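Local coordinates for copper-containing nitrite reductase (Thermus scotoductus, PDB 6HBE), which probably reduces nitrite to nitric oxide with electrons from a cytochrome c, working as a copper-containing homotrimer with an extra cupredoxin domain, at residues C[117-125]-C[377-388]; C[390-401]-C[420-431]. All blocks are in the same frame, centred on the assembly; numbering follows the deposited sequence.

Contact 1: C[117-125]-C[377-388]. With CU (copper (II) ion), chain N.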
loop_
_atom_site.group_PDB
_atom_site.type_symbol
_atom_site.label_atom_id
_atom_site.label_comp_id
_atom_site.label_asym_id
_atom_site.label_seq_id
_atom_site.Cartn_x
_atom_site.Cartn_y
_atom_site.Cartn_z
ATOM N N PRO C 117 -19.345 -4.395 16.397
ATOM C CA PRO C 117 -20.516 -5.290 16.400
ATOM C C PRO C 117 -20.081 -6.727 16.642
ATOM O O PRO C 117 -20.761 -7.454 17.381
ATOM C CB PRO C 117 -21.115 -5.108 15.000
ATOM C CG PRO C 117 -20.394 -3.926 14.388
ATOM C CD PRO C 117 -19.078 -3.845 15.048
ATOM N N GLY C 118 -18.916 -7.092 16.076
ATOM C CA GLY C 118 -18.367 -8.430 16.105
ATOM C C GLY C 118 -18.106 -8.861 14.674
ATOM O O GLY C 118 -18.698 -8.321 13.717
ATOM N N GLY C 119 -17.223 -9.829 14.536
ATOM C CA GLY C 119 -16.917 -10.437 13.226
ATOM C C GLY C 119 -16.566 -9.460 12.130
ATOM O O GLY C 119 -15.764 -8.541 12.347
ATOM N N HIS C 120 -17.217 -9.635 10.970
ATOM C CA HIS C 120 -16.990 -8.851 9.778
ATOM C C HIS C 120 -17.207 -7.357 10.053
ATOM O O HIS C 120 -16.513 -6.506 9.494
ATOM C CB HIS C 120 -17.963 -9.331 8.702
ATOM C CG HIS C 120 -17.835 -8.632 7.379
ATOM N ND1 HIS C 120 -16.797 -8.866 6.498
ATOM C CD2 HIS C 120 -18.647 -7.740 6.768
ATOM C CE1 HIS C 120 -16.980 -8.147 5.407
ATOM N NE2 HIS C 120 -18.089 -7.450 5.547
ATOM N N GLY C 121 -18.174 -7.048 10.916
ATOM C CA GLY C 121 -18.577 -5.681 11.134
ATOM C C GLY C 121 -17.573 -4.820 11.827
ATOM O O GLY C 121 -17.669 -3.606 11.715
ATOM N N ILE C 122 -16.670 -5.419 12.602
ATOM C CA ILE C 122 -15.581 -4.672 13.241
ATOM C C ILE C 122 -14.858 -3.852 12.162
ATOM O O ILE C 122 -14.773 -2.599 12.275
ATOM C CB ILE C 122 -14.581 -5.587 13.984
ATOM C CG1 ILE C 122 -15.281 -6.388 15.105
ATOM C CG2 ILE C 122 -13.393 -4.770 14.509
ATOM C CD1 ILE C 122 -14.427 -7.496 15.693
ATOM N N MET C 123 -14.427 -4.551 11.100
ATOM C CA MET C 123 -13.697 -3.931 9.976
ATOM C C MET C 123 -14.612 -3.048 9.146
ATOM O O MET C 123 -14.258 -1.876 8.870
ATOM C CB MET C 123 -13.027 -5.007 9.087
ATOM C CG MET C 123 -11.909 -5.785 9.792
ATOM S SD MET C 123 -12.444 -7.091 10.953
ATOM C CE MET C 123 -12.970 -8.375 9.811
ATOM N N ALA C 124 -15.828 -3.530 8.833
ATOM C CA ALA C 124 -16.715 -2.751 7.943
ATOM C C ALA C 124 -17.207 -1.435 8.572
ATOM O O ALA C 124 -17.230 -0.387 7.903
ATOM C CB ALA C 124 -17.895 -3.589 7.456
ATOM N N HIS C 125 -17.547 -1.455 9.851
ATOM C CA HIS C 125 -18.014 -0.213 10.531
ATOM C C HIS C 125 -16.896 0.784 10.827
ATOM O O HIS C 125 -17.104 1.995 10.745
ATOM C CB HIS C 125 -18.754 -0.522 11.841
ATOM C CG HIS C 125 -20.122 -1.086 11.642
ATOM N ND1 HIS C 125 -21.174 -0.782 12.484
ATOM C CD2 HIS C 125 -20.613 -1.938 10.714
ATOM C CE1 HIS C 125 -22.252 -1.446 12.090
ATOM N NE2 HIS C 125 -21.942 -2.145 11.015
ATOM N N ASP C 377 -16.755 -10.606 -0.243
ATOM C CA ASP C 377 -16.467 -10.570 1.201
ATOM C C ASP C 377 -16.196 -12.004 1.650
ATOM O O ASP C 377 -16.788 -12.954 1.110
ATOM C CB ASP C 377 -17.586 -9.898 2.021
ATOM C CG ASP C 377 -17.469 -8.357 2.073
ATOM O OD1 ASP C 377 -16.340 -7.799 1.957
ATOM O OD2 ASP C 377 -18.518 -7.683 2.238
ATOM N N VAL C 378 -15.266 -12.157 2.602
ATOM C CA VAL C 378 -14.667 -13.440 2.960
ATOM C C VAL C 378 -15.262 -14.055 4.239
ATOM O O VAL C 378 -15.444 -15.274 4.279
ATOM C CB VAL C 378 -13.113 -13.310 3.084
ATOM C CG1 VAL C 378 -12.440 -14.682 3.172
ATOM C CG2 VAL C 378 -12.571 -12.583 1.872
ATOM N N PHE C 379 -15.564 -13.233 5.255
ATOM C CA PHE C 379 -16.130 -13.698 6.537
ATOM C C PHE C 379 -17.651 -13.925 6.395
ATOM O O PHE C 379 -18.427 -12.975 6.413
ATOM C CB PHE C 379 -15.852 -12.676 7.649
ATOM C CG PHE C 379 -16.180 -13.160 9.048
ATOM C CD1 PHE C 379 -17.476 -13.102 9.548
ATOM C CD2 PHE C 379 -15.178 -13.591 9.887
ATOM C CE1 PHE C 379 -17.763 -13.516 10.839
ATOM C CE2 PHE C 379 -15.447 -13.986 11.190
ATOM C CZ PHE C 379 -16.746 -13.956 11.672
ATOM N N ASP C 380 -18.070 -15.180 6.238
ATOM C CA ASP C 380 -19.504 -15.496 5.976
ATOM C C ASP C 380 -20.158 -16.278 7.141
ATOM O O ASP C 380 -21.180 -16.952 6.985
ATOM C CB ASP C 380 -19.647 -16.181 4.595
ATOM C CG ASP C 380 -18.853 -17.488 4.482
ATOM O OD1 ASP C 380 -18.423 -18.061 5.531
ATOM O OD2 ASP C 380 -18.640 -17.940 3.332
ATOM N N LEU C 381 -19.593 -16.131 8.326
ATOM C CA LEU C 381 -20.125 -16.714 9.551
ATOM C C LEU C 381 -21.029 -15.715 10.310
ATOM O O LEU C 381 -21.217 -14.568 9.869
ATOM C CB LEU C 381 -18.960 -17.128 10.436
ATOM C CG LEU C 381 -17.996 -18.119 9.789
ATOM C CD1 LEU C 381 -16.741 -18.238 10.644
ATOM C CD2 LEU C 381 -18.677 -19.479 9.618
ATOM N N LEU C 382 -21.605 -16.172 11.428
ATOM C CA LEU C 382 -22.465 -15.332 12.286
ATOM C C LEU C 382 -23.699 -14.773 11.517
ATOM O O LEU C 382 -24.172 -15.402 10.561
ATOM C CB LEU C 382 -21.627 -14.244 12.983
ATOM C CG LEU C 382 -20.381 -14.729 13.735
ATOM C CD1 LEU C 382 -19.609 -13.570 14.349
ATOM C CD2 LEU C 382 -20.756 -15.746 14.820
ATOM N N GLU C 383 -24.219 -13.616 11.920
ATOM C CA GLU C 383 -25.418 -13.035 11.301
ATOM C C GLU C 383 -25.444 -11.520 11.435
ATOM O O GLU C 383 -24.687 -10.950 12.223
ATOM C CB GLU C 383 -26.695 -13.626 11.952
ATOM C CG GLU C 383 -26.602 -13.886 13.454
ATOM C CD GLU C 383 -26.447 -12.630 14.294
ATOM O OE1 GLU C 383 -27.326 -11.742 14.187
ATOM O OE2 GLU C 383 -25.445 -12.533 15.053
ATOM N N GLY C 384 -26.327 -10.888 10.658
ATOM C CA GLY C 384 -26.567 -9.444 10.749
ATOM C C GLY C 384 -25.300 -8.635 10.452
ATOM O O GLY C 384 -24.511 -9.000 9.557
ATOM N N GLU C 385 -25.071 -7.593 11.247
ATOM C CA GLU C 385 -23.855 -6.776 11.125
ATOM C C GLU C 385 -22.567 -7.518 11.461
ATOM O O GLU C 385 -21.472 -7.007 11.180
ATOM C CB GLU C 385 -23.975 -5.502 11.996
ATOM C CG GLU C 385 -25.108 -4.577 11.591
ATOM C CD GLU C 385 -24.998 -4.099 10.165
ATOM O OE1 GLU C 385 -23.854 -3.780 9.705
ATOM O OE2 GLU C 385 -26.059 -4.017 9.506
ATOM N N ARG C 386 -22.660 -8.709 12.050
ATOM C CA ARG C 386 -21.487 -9.524 12.307
ATOM C C ARG C 386 -21.026 -10.399 11.134
ATOM O O ARG C 386 -19.920 -10.968 11.209
ATOM C CB ARG C 386 -21.675 -10.361 13.571
ATOM C CG ARG C 386 -21.938 -9.522 14.808
ATOM C CD ARG C 386 -21.852 -10.335 16.089
ATOM N NE ARG C 386 -22.840 -11.413 16.080
ATOM C CZ ARG C 386 -22.785 -12.502 16.838
ATOM N NH1 ARG C 386 -21.806 -12.687 17.705
ATOM N NH2 ARG C 386 -23.755 -13.404 16.758
ATOM N N THR C 387 -21.830 -10.471 10.060
ATOM C CA THR C 387 -21.549 -11.332 8.901
ATOM C C THR C 387 -21.252 -10.529 7.653
ATOM O O THR C 387 -21.676 -9.366 7.498
ATOM C CB THR C 387 -22.711 -12.344 8.584
ATOM O OG1 THR C 387 -22.220 -13.418 7.782
ATOM C CG2 THR C 387 -23.878 -11.707 7.876
ATOM N N GLY C 388 -20.473 -11.154 6.782
ATOM C CA GLY C 388 -20.221 -10.660 5.429
ATOM C C GLY C 388 -20.942 -11.429 4.330
ATOM O O GLY C 388 -20.609 -11.257 3.147
HETATM CU CU CU N . -20.986 0.244 14.221
HETATM O O HOH W 1 -14.818 -10.450 5.131
#

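Contact 2: C[390-401]-C[420-431]. With CU (copper (II) ion), chain L.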
loop_
_atom_site.group_PDB
_atom_site.type_symbol
_atom_site.label_atom_id
_atom_site.label_comp_id
_atom_site.label_asym_id
_atom_site.label_seq_id
_atom_site.Cartn_x
_atom_site.Cartn_y
_atom_site.Cartn_z
ATOM N N HIS C 390 -24.230 -11.654 2.044
ATOM C CA HIS C 390 -25.066 -10.629 1.418
ATOM C C HIS C 390 -26.102 -11.244 0.493
ATOM O O HIS C 390 -25.897 -12.349 -0.050
ATOM C CB HIS C 390 -24.244 -9.661 0.551
ATOM C CG HIS C 390 -23.148 -8.989 1.293
ATOM N ND1 HIS C 390 -23.396 -8.086 2.301
ATOM C CD2 HIS C 390 -21.803 -9.122 1.219
ATOM C CE1 HIS C 390 -22.244 -7.671 2.804
ATOM N NE2 HIS C 390 -21.261 -8.280 2.164
ATOM N N ASP C 391 -27.181 -10.479 0.274
ATOM C CA ASP C 391 -28.117 -10.730 -0.816
ATOM C C ASP C 391 -28.359 -9.424 -1.544
ATOM O O ASP C 391 -27.778 -8.366 -1.193
ATOM C CB ASP C 391 -29.421 -11.416 -0.302
ATOM C CG ASP C 391 -30.273 -10.530 0.647
ATOM O OD1 ASP C 391 -30.150 -9.283 0.661
ATOM O OD2 ASP C 391 -31.133 -11.099 1.370
ATOM N N ALA C 392 -29.194 -9.481 -2.582
ATOM C CA ALA C 392 -29.646 -8.281 -3.268
ATOM C C ALA C 392 -31.177 -8.398 -3.441
ATOM O O ALA C 392 -31.628 -9.384 -4.021
ATOM C CB ALA C 392 -28.968 -8.160 -4.622
ATOM N N VAL C 393 -31.929 -7.407 -2.941
ATOM C CA VAL C 393 -33.427 -7.394 -2.942
ATOM C C VAL C 393 -33.938 -6.033 -3.466
ATOM O O VAL C 393 -33.604 -4.970 -2.920
ATOM C CB VAL C 393 -34.020 -7.693 -1.528
ATOM C CG1 VAL C 393 -33.382 -8.924 -0.901
ATOM C CG2 VAL C 393 -33.857 -6.531 -0.550
ATOM N N VAL C 394 -34.714 -6.043 -4.549
ATOM C CA VAL C 394 -35.240 -4.793 -5.097
ATOM C C VAL C 394 -36.249 -4.169 -4.122
ATOM O O VAL C 394 -37.122 -4.878 -3.582
ATOM C CB VAL C 394 -35.876 -5.001 -6.475
ATOM C CG1 VAL C 394 -36.567 -3.729 -6.966
ATOM C CG2 VAL C 394 -34.825 -5.419 -7.472
ATOM N N ILE C 395 -36.111 -2.863 -3.886
ATOM C CA ILE C 395 -37.056 -2.116 -3.039
ATOM C C ILE C 395 -37.707 -0.889 -3.717
ATOM O O ILE C 395 -38.505 -0.199 -3.078
ATOM C CB ILE C 395 -36.420 -1.707 -1.689
ATOM C CG1 ILE C 395 -35.159 -0.850 -1.892
ATOM C CG2 ILE C 395 -36.106 -2.953 -0.876
ATOM C CD1 ILE C 395 -35.024 0.285 -0.900
ATOM N N ASP C 396 -37.387 -0.641 -4.994
ATOM C CA ASP C 396 -37.972 0.436 -5.800
ATOM C C ASP C 396 -38.089 -0.133 -7.214
ATOM O O ASP C 396 -37.078 -0.331 -7.905
ATOM C CB ASP C 396 -37.096 1.705 -5.768
ATOM C CG ASP C 396 -37.712 2.906 -6.529
ATOM O OD1 ASP C 396 -38.498 2.731 -7.482
ATOM O OD2 ASP C 396 -37.377 4.056 -6.188
ATOM N N VAL C 397 -39.329 -0.390 -7.628
ATOM C CA VAL C 397 -39.630 -1.175 -8.812
ATOM C C VAL C 397 -40.095 -0.220 -9.903
ATOM O O VAL C 397 -41.150 0.411 -9.744
ATOM C CB VAL C 397 -40.751 -2.204 -8.508
ATOM C CG1 VAL C 397 -40.981 -3.146 -9.688
ATOM C CG2 VAL C 397 -40.413 -2.995 -7.247
ATOM N N GLN C 398 -39.300 -0.084 -10.973
ATOM C CA GLN C 398 -39.692 0.698 -12.169
ATOM C C GLN C 398 -39.432 -0.117 -13.434
ATOM O O GLN C 398 -38.833 0.335 -14.404
ATOM C CB GLN C 398 -39.016 2.076 -12.199
ATOM C CG GLN C 398 -39.743 3.098 -11.333
ATOM C CD GLN C 398 -38.868 4.258 -10.886
ATOM O OE1 GLN C 398 -37.787 4.053 -10.327
ATOM N NE2 GLN C 398 -39.345 5.491 -11.098
ATOM N N GLY C 399 -39.944 -1.329 -13.406
ATOM C CA GLY C 399 -39.789 -2.266 -14.498
ATOM C C GLY C 399 -40.470 -3.578 -14.146
ATOM O O GLY C 399 -40.885 -3.772 -13.004
ATOM N N PRO C 400 -40.608 -4.473 -15.120
ATOM C CA PRO C 400 -41.335 -5.723 -14.899
ATOM C C PRO C 400 -40.531 -6.896 -14.316
ATOM O O PRO C 400 -41.104 -7.972 -14.175
ATOM C CB PRO C 400 -41.819 -6.068 -16.311
ATOM C CG PRO C 400 -40.739 -5.528 -17.192
ATOM C CD PRO C 400 -40.307 -4.258 -16.553
ATOM N N GLU C 401 -39.244 -6.724 -13.970
ATOM C CA GLU C 401 -38.445 -7.861 -13.491
ATOM C C GLU C 401 -37.723 -7.639 -12.140
ATOM O O GLU C 401 -36.534 -7.897 -12.020
ATOM C CB GLU C 401 -37.446 -8.271 -14.574
ATOM C CG GLU C 401 -38.076 -8.659 -15.912
ATOM C CD GLU C 401 -37.038 -8.842 -17.011
ATOM O OE1 GLU C 401 -36.276 -7.894 -17.293
ATOM O OE2 GLU C 401 -36.983 -9.935 -17.611
ATOM N N LYS C 420 -36.285 -7.250 -20.636
ATOM C CA LYS C 420 -37.131 -6.097 -20.915
ATOM C C LYS C 420 -36.534 -4.852 -20.263
ATOM O O LYS C 420 -35.830 -4.984 -19.254
ATOM C CB LYS C 420 -38.528 -6.341 -20.331
ATOM C CG LYS C 420 -39.256 -7.575 -20.866
ATOM C CD LYS C 420 -40.718 -7.570 -20.435
ATOM C CE LYS C 420 -41.334 -8.963 -20.448
ATOM N NZ LYS C 420 -41.392 -9.526 -21.820
ATOM N N PRO C 421 -36.814 -3.651 -20.827
ATOM C CA PRO C 421 -36.310 -2.419 -20.230
ATOM C C PRO C 421 -36.957 -2.098 -18.896
ATOM O O PRO C 421 -38.069 -2.568 -18.609
ATOM C CB PRO C 421 -36.616 -1.337 -21.279
ATOM C CG PRO C 421 -37.697 -1.891 -22.131
ATOM C CD PRO C 421 -37.629 -3.390 -22.037
ATOM N N GLY C 422 -36.250 -1.300 -18.089
ATOM C CA GLY C 422 -36.675 -0.980 -16.720
ATOM C C GLY C 422 -35.518 -0.489 -15.851
ATOM O O GLY C 422 -34.353 -0.578 -16.262
ATOM N N GLU C 423 -35.842 0.056 -14.676
ATOM C CA GLU C 423 -34.832 0.316 -13.646
ATOM C C GLU C 423 -35.276 -0.096 -12.253
ATOM O O GLU C 423 -36.492 -0.198 -11.958
ATOM C CB GLU C 423 -34.351 1.768 -13.672
ATOM C CG GLU C 423 -35.402 2.843 -13.845
ATOM C CD GLU C 423 -34.775 4.233 -13.934
ATOM O OE1 GLU C 423 -33.823 4.519 -13.172
ATOM O OE2 GLU C 423 -35.235 5.040 -14.764
ATOM N N TYR C 424 -34.266 -0.364 -11.413
ATOM C CA TYR C 424 -34.446 -0.990 -10.102
ATOM C C TYR C 424 -33.412 -0.453 -9.117
ATOM O O TYR C 424 -32.225 -0.392 -9.459
ATOM C CB TYR C 424 -34.272 -2.511 -10.221
ATOM C CG TYR C 424 -35.070 -3.118 -11.357
ATOM C CD1 TYR C 424 -36.415 -3.467 -11.175
ATOM C CD2 TYR C 424 -34.503 -3.306 -12.617
ATOM C CE1 TYR C 424 -37.164 -4.000 -12.219
ATOM C CE2 TYR C 424 -35.241 -3.840 -13.671
ATOM C CZ TYR C 424 -36.578 -4.180 -13.463
ATOM O OH TYR C 424 -37.336 -4.702 -14.492
ATOM N N VAL C 425 -33.854 -0.077 -7.917
ATOM C CA VAL C 425 -32.957 0.196 -6.803
ATOM C C VAL C 425 -33.037 -1.022 -5.905
ATOM O O VAL C 425 -34.145 -1.456 -5.576
ATOM C CB VAL C 425 -33.360 1.463 -6.008
ATOM C CG1 VAL C 425 -32.334 1.789 -4.929
ATOM C CG2 VAL C 425 -33.555 2.639 -6.946
ATOM N N TYR C 426 -31.883 -1.583 -5.520
ATOM C CA TYR C 426 -31.836 -2.759 -4.651
ATOM C C TYR C 426 -30.956 -2.503 -3.427
ATOM O O TYR C 426 -30.081 -1.625 -3.448
ATOM C CB TYR C 426 -31.395 -4.022 -5.424
ATOM C CG TYR C 426 -29.985 -3.964 -5.996
ATOM C CD1 TYR C 426 -29.726 -3.359 -7.228
ATOM C CD2 TYR C 426 -28.906 -4.514 -5.302
ATOM C CE1 TYR C 426 -28.433 -3.291 -7.745
ATOM C CE2 TYR C 426 -27.601 -4.438 -5.817
ATOM C CZ TYR C 426 -27.358 -3.825 -7.022
ATOM O OH TYR C 426 -26.067 -3.762 -7.564
ATOM N N ILE C 427 -31.235 -3.245 -2.359
ATOM C CA ILE C 427 -30.427 -3.240 -1.132
ATOM C C ILE C 427 -30.019 -4.649 -0.766
ATOM O O ILE C 427 -30.483 -5.623 -1.361
ATOM C CB ILE C 427 -31.161 -2.572 0.088
ATOM C CG1 ILE C 427 -32.429 -3.342 0.499
ATOM C CG2 ILE C 427 -31.506 -1.124 -0.220
ATOM C CD1 ILE C 427 -33.130 -2.790 1.724
ATOM N N CYS C 428 -29.165 -4.762 0.246
ATOM C CA CYS C 428 -29.001 -6.017 0.965
ATOM C C CYS C 428 -29.940 -6.051 2.169
ATOM O O CYS C 428 -29.991 -5.096 2.956
ATOM C CB CYS C 428 -27.556 -6.169 1.410
ATOM S SG CYS C 428 -27.254 -7.603 2.419
ATOM N N SER C 429 -30.678 -7.151 2.341
ATOM C CA SER C 429 -31.647 -7.238 3.449
ATOM C C SER C 429 -30.946 -7.411 4.797
ATOM O O SER C 429 -31.481 -6.996 5.822
ATOM C CB SER C 429 -32.674 -8.374 3.211
ATOM O OG SER C 429 -32.081 -9.653 3.260
ATOM N N ILE C 430 -29.725 -7.956 4.771
ATOM C CA ILE C 430 -28.919 -8.152 5.983
ATOM C C ILE C 430 -28.378 -6.797 6.455
ATOM O O ILE C 430 -28.406 -6.488 7.663
ATOM C CB ILE C 430 -27.785 -9.188 5.734
ATOM C CG1 ILE C 430 -28.382 -10.523 5.248
ATOM C CG2 ILE C 430 -26.946 -9.459 6.995
ATOM C CD1 ILE C 430 -27.377 -11.557 4.761
ATOM N N HIS C 431 -27.866 -6.017 5.503
ATOM C CA HIS C 431 -27.253 -4.700 5.729
ATOM C C HIS C 431 -27.992 -3.655 4.877
ATOM O O HIS C 431 -27.565 -3.322 3.764
ATOM C CB HIS C 431 -25.751 -4.746 5.342
ATOM C CG HIS C 431 -25.014 -5.940 5.870
ATOM N ND1 HIS C 431 -24.712 -7.048 5.095
ATOM C CD2 HIS C 431 -24.517 -6.196 7.101
ATOM C CE1 HIS C 431 -24.052 -7.923 5.827
ATOM N NE2 HIS C 431 -23.931 -7.438 7.050
HETATM CU CU CU L . -25.113 -7.361 3.155
#

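Contact 1: C[117-125]-C[377-388]
The imidazole of H125 points its outer nitrogen at the carboxylate of E385: NE2 gives a nearly straight bond to OE1 (2.8 Å, 174°), which lies in the plane of the ring but is approached from above the plane of the carboxylate. The imidazole and the glutamate chain lie roughly perpendicular. On its other nitrogen, ND1, H125 holds a copper ion at 2.0 Å, so metal and carboxylate together fix the rotation of the ring; Y433 gives OE1 a second hydrogen bond. This is the type 1 copper site of the catalytic core, with H75, C115 and Q130 as the remaining ligands, and the loop 377-388 of the C-terminal cupredoxin domain lies against it. H120 enters that loop with CG anti to its own N (chi1 -179°), which brings one face of the imidazole over G388, whose CA stands 3.7 Å from the ring centroid in a CH-pi contact. NE2 of H120 is hydrogen-bonded to N356, while a water 2.9 Å from ND1 also receives the backbone N-H of F379. With an alanine here, G388 would probably lose the face it packs on and N356 its imidazole partner. The backbone N-H of H120 donates a hydrogen bond to R386 O (3.0 Å), and G119 CA sits over the F379 ring, 4.2 Å from its centroid. Having no side chain, G119 lets that ring and R386 O come close. R386 runs past the carbonyls of P117 and G118 to a salt bridge with E383, NH2 to OE2 at 2.6 Å.

Contact 2: C[390-401]-C[420-431]
A cupredoxin copper site closes one end of this antiparallel strand pair: H390 ND1, C428 SG and H431 ND1 bind the copper, at 2.3 Å for the sulfur, and M434 completes the site. C428 SG lies in the plane of the H390 ring at its edge, and the two imidazoles meet rim to rim with planes 59° apart. C428 SG also accepts hydrogen bonds from D391 N (3.6 Å) and H431 N, which would probably stabilise its charge. Next to it the D391 carboxylate grips S429 twice, OD1 taking the backbone N at 2.8 Å and OD2 the hydroxyl OG at 2.6 Å through its syn lone pair. V425 O takes the N-H of I395 and, weakly, that of D396, slipping the register by one: a classic beta bulge. On one face I427 packs CG1 against V393 CG2 at 3.6 Å; on the other Y424, with CG anti to its carbonyl carbon (chi1 -49°), swings its ring toward the far turn, where OH accepts the N-H of E401 at 2.8 Å. Strand 393-398 forms one border of its sheet within the chain; strand 422-427 lies between it and strand 435-443, while A392 and Y426 reach strands 370-375 and 349-353 respectively.

In the fold
Along the chain, both segments of contact 1 precede those of contact 2, and the two centres lie about 23 Å apart. The first joins helix 120-126 of the N-terminal multicopper oxidase region to the loop that follows strand 370-375; the second pairs strands 393-398 and 422-427 within the C-terminal cupredoxin domain. They meet where loop 377-388 leads toward H390: D377 OD2 is 2.8 Å from H390 NE2, a probable hydrogen bond, and H431 NE2 makes weak hydrogen bonds to the carbonyls of G384 and T387. One loop thus touches copper ligands of two sites (H125; H390 and H431), and the nearest side-chain atoms of H125 and H431 are about 6 Å apart, consistent with electron transfer between the domains.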